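CalG4 (Micromonospora echinospora, PDB 3IA7) adopts the GT-B fold, in which two Rossmann-like domains, each built round a parallel beta sheet, are joined in one chain. Local coordinates at residues A[244-247]-A[248-252]; A[308-311]-A[312-316]; A[355-358]-A[359-363]; A[366-369]-A[370-374]. All coordinates share one frame; numbering follows the deposited sequence. Where two conformers were deposited one is given.

Contact 1 (A[244-247]-A[248-252]); sequences EHPE and FFRAC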
loop_
_atom_site.group_PDB
_atom_site.type_symbol
_atom_site.label_atom_id
_atom_site.label_comp_id
_atom_site.label_asym_id
_atom_site.label_seq_id
_atom_site.Cartn_x
_atom_site.Cartn_y
_atom_site.Cartn_z
ATOM N N GLU A 244 -0.632 26.649 3.655
ATOM C CA GLU A 244 -0.111 26.934 2.336
ATOM C C GLU A 244 1.358 27.350 2.484
ATOM O O GLU A 244 1.643 28.428 3.019
ATOM C CB GLU A 244 -0.919 28.080 1.672
ATOM C CG GLU A 244 -2.473 27.935 1.632
ATOM C CD GLU A 244 -3.198 28.602 2.817
ATOM O OE1 GLU A 244 -2.645 28.611 3.946
ATOM O OE2 GLU A 244 -4.335 29.113 2.629
ATOM N N HIS A 245 2.288 26.507 2.035
ATOM C CA HIS A 245 3.708 26.910 1.971
ATOM C C HIS A 245 4.205 26.988 0.517
ATOM O O HIS A 245 5.152 26.288 0.150
ATOM C CB HIS A 245 4.620 26.017 2.851
ATOM C CG HIS A 245 4.379 26.181 4.322
ATOM N ND1 HIS A 245 3.840 25.180 5.105
ATOM C CD2 HIS A 245 4.569 27.240 5.146
ATOM C CE1 HIS A 245 3.714 25.615 6.347
ATOM N NE2 HIS A 245 4.149 26.861 6.400
ATOM N N PRO A 246 3.560 27.846 -0.314
ATOM C CA PRO A 246 3.915 27.889 -1.722
ATOM C C PRO A 246 5.348 28.397 -1.956
ATOM O O PRO A 246 6.025 27.926 -2.878
ATOM C CB PRO A 246 2.895 28.858 -2.310
ATOM C CG PRO A 246 2.449 29.712 -1.163
ATOM C CD PRO A 246 2.490 28.811 0.011
ATOM N N GLU A 247 5.786 29.332 -1.110
ATOM C CA GLU A 247 7.125 29.940 -1.178
ATOM C C GLU A 247 8.225 28.876 -1.087
ATOM O O GLU A 247 9.195 28.910 -1.841
ATOM C CB GLU A 247 7.281 30.968 -0.048
ATOM C CG GLU A 247 7.025 30.404 1.382
ATOM C CD GLU A 247 5.526 30.336 1.794
ATOM O OE1 GLU A 247 4.667 31.002 1.158
ATOM O OE2 GLU A 247 5.222 29.611 2.777
ATOM N N PHE A 248 8.050 27.923 -0.169
ATOM C CA PHE A 248 9.017 26.854 -0.001
ATOM C C PHE A 248 9.119 26.035 -1.306
ATOM O O PHE A 248 10.223 25.787 -1.803
ATOM C CB PHE A 248 8.652 25.956 1.186
ATOM C CG PHE A 248 9.559 24.779 1.326
ATOM C CD1 PHE A 248 10.871 24.954 1.774
ATOM C CD2 PHE A 248 9.127 23.498 0.957
ATOM C CE1 PHE A 248 11.737 23.858 1.891
ATOM C CE2 PHE A 248 9.990 22.384 1.062
ATOM C CZ PHE A 248 11.311 22.587 1.536
ATOM N N PHE A 249 7.976 25.618 -1.851
ATOM C CA PHE A 249 7.991 24.825 -3.084
ATOM C C PHE A 249 8.612 25.624 -4.259
ATOM O O PHE A 249 9.398 25.087 -5.029
ATOM C CB PHE A 249 6.578 24.299 -3.401
ATOM C CG PHE A 249 6.082 23.278 -2.396
ATOM C CD1 PHE A 249 6.738 22.035 -2.251
ATOM C CD2 PHE A 249 4.974 23.562 -1.591
ATOM C CE1 PHE A 249 6.275 21.107 -1.304
ATOM C CE2 PHE A 249 4.505 22.652 -0.667
ATOM C CZ PHE A 249 5.158 21.426 -0.523
ATOM N N ARG A 250 8.268 26.908 -4.366
ATOM C CA ARG A 250 8.881 27.780 -5.387
ATOM C C ARG A 250 10.407 27.865 -5.212
ATOM O O ARG A 250 11.129 27.761 -6.188
ATOM C CB ARG A 250 8.251 29.181 -5.394
ATOM C CG ARG A 250 6.733 29.209 -5.708
ATOM C CD ARG A 250 6.236 30.644 -5.960
ATOM N NE ARG A 250 6.251 31.450 -4.746
ATOM C CZ ARG A 250 5.159 31.867 -4.099
ATOM N NH1 ARG A 250 3.939 31.562 -4.551
ATOM N NH2 ARG A 250 5.291 32.603 -2.998
ATOM N N ALA A 251 10.869 28.005 -3.960
ATOM C CA ALA A 251 12.299 28.008 -3.607
ATOM C C ALA A 251 12.988 26.721 -4.001
ATOM O O ALA A 251 14.103 26.758 -4.495
ATOM C CB ALA A 251 12.491 28.252 -2.127
ATOM N N CYS A 252 12.304 25.583 -3.778
ATOM C CA CYS A 252 12.811 24.250 -4.174
ATOM C C CYS A 252 12.936 24.160 -5.674
ATOM O O CYS A 252 13.949 23.668 -6.178
ATOM C CB CYS A 252 11.892 23.110 -3.646
ATOM S SG CYS A 252 12.068 22.833 -1.887
#
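CG of R250 lies anti to its own carbonyl carbon (chi1 -61°), and a bend at chi3 (-69°) folds the chain back, laying one face of the guanidinium over P246 and E247 in the first turn of helix 246-256. P246 C sits 4.1 Å above the guanidinium plane, over its centre, and E247 N shares that face nearer the rim. The proline ring runs alongside the arginine, P246 CB being 3.7 Å from R250 NH1. E247 OE1 is 4.5 Å from R250 NH2 and well out of the guanidinium plane; any attraction is between charges alone.

In the backbone, R250 N donates to P246 O (2.9 Å, nearly straight at 167°) and A251 N to E247 O (2.8 Å). H245 is the N-cap residue: its O takes a weak bond from F248 N at 3.3 Å and comes obliquely within 3.2 Å of F249 CD2.

Helix 246-256 is the crossover between strands 233-237 and 262-266. F248, F249 and C252 rest on V236, F249 and C252 also touch M265, F248 and C252 reach L302 of strand 298-303, and the rings of H245 and F248 both meet F326.

Contact 2 (A[308-311]-A[312-316]); sequences GAVL and EAFAA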
loop_
_atom_site.group_PDB
_atom_site.type_symbol
_atom_site.label_atom_id
_atom_site.label_comp_id
_atom_site.label_asym_id
_atom_site.label_seq_id
_atom_site.Cartn_x
_atom_site.Cartn_y
_atom_site.Cartn_z
ATOM N N GLY A 308 6.276 8.572 9.832
ATOM C CA GLY A 308 5.719 7.954 8.622
ATOM C C GLY A 308 6.536 8.198 7.362
ATOM O O GLY A 308 6.903 7.257 6.647
ATOM N N ALA A 309 6.786 9.473 7.078
ATOM C CA ALA A 309 7.484 9.881 5.871
ATOM C C ALA A 309 8.945 9.393 5.883
ATOM O O ALA A 309 9.499 9.038 4.844
ATOM C CB ALA A 309 7.438 11.383 5.732
ATOM N N VAL A 310 9.564 9.448 7.051
ATOM C CA VAL A 310 10.950 9.026 7.229
ATOM C C VAL A 310 11.131 7.564 6.869
ATOM O O VAL A 310 12.020 7.197 6.091
ATOM C CB VAL A 310 11.378 9.407 8.697
ATOM C CG1 VAL A 310 12.365 8.468 9.329
ATOM C CG2 VAL A 310 11.790 10.919 8.763
ATOM N N LEU A 311 10.295 6.728 7.463
ATOM C CA LEU A 311 10.412 5.256 7.291
ATOM C C LEU A 311 10.062 4.843 5.831
ATOM O O LEU A 311 10.619 3.878 5.297
ATOM C CB LEU A 311 9.488 4.582 8.318
ATOM C CG LEU A 311 9.894 4.693 9.813
ATOM C CD1 LEU A 311 8.927 3.905 10.731
ATOM C CD2 LEU A 311 11.311 4.287 10.107
ATOM N N GLU A 312 9.154 5.587 5.199
ATOM C CA GLU A 312 8.891 5.394 3.770
ATOM C C GLU A 312 10.165 5.604 2.922
ATOM O O GLU A 312 10.486 4.743 2.069
ATOM C CB GLU A 312 7.836 6.373 3.294
ATOM C CG GLU A 312 7.168 5.969 2.033
ATOM C CD GLU A 312 5.931 5.197 2.335
ATOM O OE1 GLU A 312 4.907 5.849 2.693
ATOM O OE2 GLU A 312 5.975 3.939 2.252
ATOM N N ALA A 313 10.868 6.723 3.151
ATOM C CA ALA A 313 12.159 7.022 2.507
ATOM C C ALA A 313 13.178 5.917 2.818
ATOM O O ALA A 313 13.785 5.320 1.909
ATOM C CB ALA A 313 12.723 8.441 2.937
ATOM N N PHE A 314 13.314 5.563 4.097
ATOM C CA PHE A 314 14.303 4.532 4.389
ATOM C C PHE A 314 13.951 3.140 3.817
ATOM O O PHE A 314 14.862 2.442 3.433
ATOM C CB PHE A 314 14.530 4.447 5.889
ATOM C CG PHE A 314 15.091 5.716 6.489
ATOM C CD1 PHE A 314 15.823 6.637 5.715
ATOM C CD2 PHE A 314 14.868 5.980 7.818
ATOM C CE1 PHE A 314 16.358 7.800 6.288
ATOM C CE2 PHE A 314 15.370 7.090 8.408
ATOM C CZ PHE A 314 16.102 8.037 7.653
ATOM N N ALA A 315 12.651 2.768 3.749
ATOM C CA ALA A 315 12.211 1.498 3.103
ATOM C C ALA A 315 12.793 1.391 1.685
ATOM O O ALA A 315 13.047 0.300 1.202
ATOM C CB ALA A 315 10.666 1.394 3.021
ATOM N N ALA A 316 12.961 2.540 1.035
ATOM C CA ALA A 316 13.515 2.553 -0.313
ATOM C C ALA A 316 15.027 2.846 -0.359
ATOM O O ALA A 316 15.599 3.038 -1.460
ATOM C CB ALA A 316 12.720 3.528 -1.227
#
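V310 and F314 stand one turn apart on helix 307-315, the crossover of the beta-alpha-beta unit between strands 298-303 and 320-322 in the Rossmann-like sheet of the C-terminal half. The two side chains run alongside each other off the same flank of the helix. V310 CG1 presses on the ring at F314 CE2, a tight 3.4 Å, and V310 chi1, 147°, lies well off a staggered value, consistent with the close fit. F314 has CG beside its own backbone N (chi1 -63°), which swings the ring back along the helix. One ring face thereby lies over V310 O, the oxygen 3.4 Å above the plane and displaced toward the rim. The same oxygen accepts F314 N at 2.9 Å.

The other turns are held by E312 N to G308 O (3.2 Å), A313 N to A309 O and, shortest of the set, A315 N to L311 O (2.8 Å). A313 CB touches V310 O at 3.5 Å, while the CB of E312 rests near A309 O and its carboxylate leads off beyond the turn; E312 also touches T216. V310, A313 and F314 pack on L320 of the sheet, V310 and F314 on V337, and F314 further on V373, M376 and I380 of helix 367-381. A315 O is taken by Q377 NE2.

Chemically, V310 O serves twice, as acceptor for the amide and as neighbour to the ring of one residue, F314. With V310 CG1 against the same ring, this probably restricts its rotation on an otherwise apolar helix face.

Contact 3 (A[355-358]-A[359-363]); sequences SIRE and AVERL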
loop_
_atom_site.group_PDB
_atom_site.type_symbol
_atom_site.label_atom_id
_atom_site.label_comp_id
_atom_site.label_asym_id
_atom_site.label_seq_id
_atom_site.Cartn_x
_atom_site.Cartn_y
_atom_site.Cartn_z
ATOM N N SER A 355 20.962 27.463 -0.876
ATOM C CA SER A 355 21.132 26.672 0.326
ATOM C C SER A 355 20.479 25.295 0.201
ATOM O O SER A 355 21.049 24.274 0.614
ATOM C CB SER A 355 20.581 27.428 1.538
ATOM O OG SER A 355 20.657 26.579 2.675
ATOM N N ILE A 356 19.283 25.260 -0.380
ATOM C CA ILE A 356 18.556 23.993 -0.576
ATOM C C ILE A 356 19.314 23.062 -1.520
ATOM O O ILE A 356 19.538 21.889 -1.208
ATOM C CB ILE A 356 17.142 24.240 -1.135
ATOM C CG1 ILE A 356 16.273 24.982 -0.117
ATOM C CG2 ILE A 356 16.410 22.933 -1.498
ATOM C CD1 ILE A 356 15.014 25.595 -0.754
ATOM N N ARG A 357 19.719 23.577 -2.671
ATOM C CA ARG A 357 20.448 22.745 -3.660
ATOM C C ARG A 357 21.748 22.182 -3.079
ATOM O O ARG A 357 21.998 20.968 -3.189
ATOM C CB ARG A 357 20.684 23.522 -4.959
ATOM C CG ARG A 357 21.673 22.857 -5.915
ATOM C CD ARG A 357 22.085 23.763 -7.069
ATOM N NE ARG A 357 22.840 24.988 -6.689
ATOM C CZ ARG A 357 22.326 26.219 -6.669
ATOM N NH1 ARG A 357 21.039 26.412 -6.999
ATOM N NH2 ARG A 357 23.100 27.269 -6.325
ATOM N N GLU A 358 22.552 23.038 -2.441
ATOM C CA GLU A 358 23.845 22.583 -1.873
ATOM C C GLU A 358 23.651 21.542 -0.756
ATOM O O GLU A 358 24.367 20.541 -0.687
ATOM C CB GLU A 358 24.747 23.758 -1.416
ATOM C CG GLU A 358 25.140 24.726 -2.548
ATOM C CD GLU A 358 25.991 25.918 -2.077
ATOM O OE1 GLU A 358 26.173 26.107 -0.855
ATOM O OE2 GLU A 358 26.478 26.668 -2.937
ATOM N N ALA A 359 22.668 21.772 0.104
ATOM C CA ALA A 359 22.358 20.815 1.163
ATOM C C ALA A 359 21.964 19.433 0.615
ATOM O O ALA A 359 22.400 18.381 1.114
ATOM C CB ALA A 359 21.222 21.382 2.064
ATOM N N VAL A 360 21.128 19.427 -0.405
ATOM C CA VAL A 360 20.676 18.168 -1.001
ATOM C C VAL A 360 21.858 17.505 -1.714
ATOM O O VAL A 360 22.045 16.280 -1.629
ATOM C CB VAL A 360 19.499 18.412 -1.994
ATOM C CG1 VAL A 360 19.259 17.194 -2.898
ATOM C CG2 VAL A 360 18.173 18.820 -1.205
ATOM N N GLU A 361 22.684 18.301 -2.401
ATOM C CA GLU A 361 23.765 17.685 -3.152
ATOM C C GLU A 361 24.776 17.034 -2.198
ATOM O O GLU A 361 25.242 15.915 -2.430
ATOM C CB GLU A 361 24.398 18.677 -4.121
ATOM C CG GLU A 361 23.510 18.745 -5.384
ATOM C CD GLU A 361 23.942 19.761 -6.424
ATOM O OE1 GLU A 361 24.912 20.546 -6.218
ATOM O OE2 GLU A 361 23.294 19.757 -7.481
ATOM N N ARG A 362 25.078 17.741 -1.115
ATOM C CA ARG A 362 26.032 17.262 -0.124
ATOM C C ARG A 362 25.513 15.950 0.492
ATOM O O ARG A 362 26.252 14.976 0.620
ATOM C CB ARG A 362 26.202 18.317 0.946
ATOM C CG ARG A 362 26.861 17.830 2.183
ATOM C CD ARG A 362 27.067 18.971 3.143
ATOM N NE ARG A 362 27.766 20.081 2.498
ATOM C CZ ARG A 362 29.091 20.115 2.302
ATOM N NH1 ARG A 362 29.863 19.083 2.673
ATOM N NH2 ARG A 362 29.648 21.177 1.739
ATOM N N LEU A 363 24.250 15.948 0.870
ATOM C CA LEU A 363 23.620 14.774 1.528
ATOM C C LEU A 363 23.610 13.579 0.553
ATOM O O LEU A 363 24.011 12.448 0.905
ATOM C CB LEU A 363 22.187 15.090 1.977
ATOM C CG LEU A 363 21.675 13.690 2.424
ATOM C CD1 LEU A 363 21.928 13.497 3.905
ATOM C CD2 LEU A 363 20.297 13.359 1.939
#
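E361 N donates to R357 O and R362 N to E358 O, each at 2.9 Å, and A359 N to S355 O and V360 N to I356 O follow at 3.0 Å, so four successive i to i+4 bonds carry this stretch of helix 353-365.

The charged ends of R357 and E361 do not bond each other. With CG anti to its carbonyl carbon (chi1 -81°) and the rest extended, E361 carries its carboxylate along the R357 chain, and E361 OE2 stands 3.8 Å from R357 CG. The guanidinium and carboxylate planes are 63° apart, and R357 NE is still 4.9 Å from E361 OE1. Each group is engaged elsewhere: E361 OE2 accepts W261 NE1, and R357 NH1 donates to A255 O near the C-terminal end of helix 246-256, where the helix dipole would probably favour a positive charge. S355 OG is bonded to Q350 O.

Further in, methyl groups sit against backbone oxygens. A359 CB meets S355 O at 3.2 Å, and V360 CG2 meets I356 O at 3.4 Å while staying 4.5 Å from I356 CG2, a loose side-chain touch.

On the inner side of the helix, I356 packs on A251, A255 and F256 of helix 246-256, with V360 also on F256, and V360 and L363 lie on V321 of strand 320-322. S355 and A359 border L346, just beyond strand 343-345.

Contact 4 (A[366-369]-A[370-374]); sequences DSAV and RERVR
D366, the N-cap of helix 367-381, takes two backbone N-H groups on OD1, and its backbone O accepts R370 N at 3.0 Å. The bond from V369 N to D366 OD1 is 3.1 Å and straight (168°), though the donor comes from above the carboxylate plane; that from A368 N is weak. The side chain thus satisfies amides that the first turn leaves without helical acceptors.

Past the cap, E371 N bonds S367 O (2.9 Å), R372 N bonds A368 O, and V373 N bonds V369 O (2.8 Å).

R372 bends at chi3 (-69°) to lay its guanidinium across the preceding turn: A368 O stands 3.5 Å above the plane, over its centre, and V369 N is toward the rim of the same face. R372 NH2 lies 3.4 Å from V369 CG2, and R372 NE donates to G341 O, which fixes the group from outside the helix. In the conformer described, one of two, R370 also folds back, with one guanidinium face over S367 CA; this placement is correspondingly doubtful.

The buried side is made by two valines one turn apart. V369 and V373 both touch P319, and V373 also L342. V369 CG1 is 4.0 Å from V373 CG2, and V373 CG2 lies still closer, 3.2 Å, to V369 O.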
loop_
_atom_site.group_PDB
_atom_site.type_symbol
_atom_site.label_atom_id
_atom_site.label_comp_id
_atom_site.label_asym_id
_atom_site.label_seq_id
_atom_site.Cartn_x
_atom_site.Cartn_y
_atom_site.Cartn_z
ATOM N N ASP A 366 26.921 11.901 0.195
ATOM C CA ASP A 366 27.579 11.423 1.422
ATOM C C ASP A 366 27.489 9.894 1.503
ATOM O O ASP A 366 26.408 9.334 1.832
ATOM C CB ASP A 366 26.943 12.045 2.680
ATOM C CG ASP A 366 27.728 11.750 3.968
ATOM O OD1 ASP A 366 28.261 10.614 4.207
ATOM O OD2 ASP A 366 27.775 12.684 4.794
ATOM N N SER A 367 28.620 9.236 1.254
ATOM C CA SER A 367 28.665 7.752 1.212
ATOM C C SER A 367 28.352 7.096 2.546
ATOM O O SER A 367 27.686 6.037 2.561
ATOM C CB SER A 367 30.014 7.227 0.653
ATOM O OG SER A 367 31.066 7.421 1.580
ATOM N N ALA A 368 28.780 7.727 3.643
ATOM C CA ALA A 368 28.575 7.212 5.014
ATOM C C ALA A 368 27.080 7.195 5.389
ATOM O O ALA A 368 26.564 6.223 5.973
ATOM C CB ALA A 368 29.375 8.060 6.029
ATOM N N VAL A 369 26.402 8.286 5.058
ATOM C CA VAL A 369 24.946 8.378 5.199
ATOM C C VAL A 369 24.248 7.276 4.353
ATOM O O VAL A 369 23.393 6.528 4.867
ATOM C CB VAL A 369 24.403 9.832 4.878
ATOM C CG1 VAL A 369 22.800 9.818 4.732
ATOM C CG2 VAL A 369 24.842 10.835 5.966
ATOM N N ARG A 370 24.666 7.204 3.087
ATOM C CA ARG A 370 24.202 6.239 2.096
ATOM C C ARG A 370 24.195 4.841 2.686
ATOM O O ARG A 370 23.158 4.171 2.692
ATOM C CB ARG A 370 25.110 6.307 0.846
ATOM C CG ARG A 370 24.893 5.243 -0.217
ATOM C CD ARG A 370 25.284 5.751 -1.628
ATOM N NE ARG A 370 26.664 6.247 -1.754
ATOM C CZ ARG A 370 27.019 7.507 -2.019
ATOM N NH1 ARG A 370 26.116 8.484 -2.173
ATOM N NH2 ARG A 370 28.308 7.797 -2.094
ATOM N N GLU A 371 25.347 4.433 3.200
ATOM C CA GLU A 371 25.545 3.133 3.845
ATOM C C GLU A 371 24.699 2.889 5.112
ATOM O O GLU A 371 24.129 1.793 5.256
ATOM C CB GLU A 371 27.019 2.864 4.129
ATOM C CG GLU A 371 27.321 1.408 4.535
ATOM C CD GLU A 371 26.863 0.310 3.520
ATOM O OE1 GLU A 371 26.513 0.595 2.343
ATOM O OE2 GLU A 371 26.874 -0.872 3.925
ATOM N N ARG A 372 24.601 3.883 5.993
ATOM C CA ARG A 372 23.749 3.774 7.191
ATOM C C ARG A 372 22.267 3.648 6.777
ATOM O O ARG A 372 21.507 2.854 7.358
ATOM C CB ARG A 372 23.950 4.971 8.115
ATOM C CG ARG A 372 25.317 4.972 8.808
ATOM C CD ARG A 372 25.414 6.018 9.876
ATOM N NE ARG A 372 25.428 7.388 9.362
ATOM C CZ ARG A 372 26.525 8.084 9.071
ATOM N NH1 ARG A 372 27.738 7.553 9.225
ATOM N NH2 ARG A 372 26.413 9.333 8.634
ATOM N N VAL A 373 21.877 4.393 5.747
ATOM C CA VAL A 373 20.494 4.308 5.243
ATOM C C VAL A 373 20.211 2.889 4.623
ATOM O O VAL A 373 19.106 2.311 4.770
ATOM C CB VAL A 373 20.169 5.487 4.280
ATOM C CG1 VAL A 373 18.792 5.279 3.676
ATOM C CG2 VAL A 373 20.172 6.832 5.055
ATOM N N ARG A 374 21.182 2.353 3.914
ATOM C CA ARG A 374 21.012 1.006 3.352
ATOM C C ARG A 374 20.863 -0.069 4.460
ATOM O O ARG A 374 20.055 -0.985 4.324
ATOM C CB ARG A 374 22.144 0.681 2.395
ATOM C CG ARG A 374 21.918 1.409 1.096
ATOM C CD ARG A 374 22.858 0.993 0.040
ATOM N NE ARG A 374 22.780 1.912 -1.092
ATOM C CZ ARG A 374 23.764 2.056 -1.966
ATOM N NH1 ARG A 374 24.878 1.364 -1.805
ATOM N NH2 ARG A 374 23.633 2.892 -2.983
#

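In the fold
All four contacts lie in the same Rossmann-like half, and they touch in the order 1, 3, 4, 2. Contact 1 meets contact 3 where A251 CB lies 3.9 Å from I356 CD1. Contact 3 meets contact 4, on the next helix of the chain, through L363 CD1 and V369 CG1, also 3.9 Å apart. Contact 4 meets contact 2 where V373 CG1 lies 3.8 Å from F314 CD1. The other pairs stay separate: nearest atoms are about 8 Å apart for contacts 2 and 3, about 12 Å for 1 and 2, and about 17 Å for 1 and 4. The calcium ion sites, at L42 and E46 and at Q225 and H297, use none of these residues.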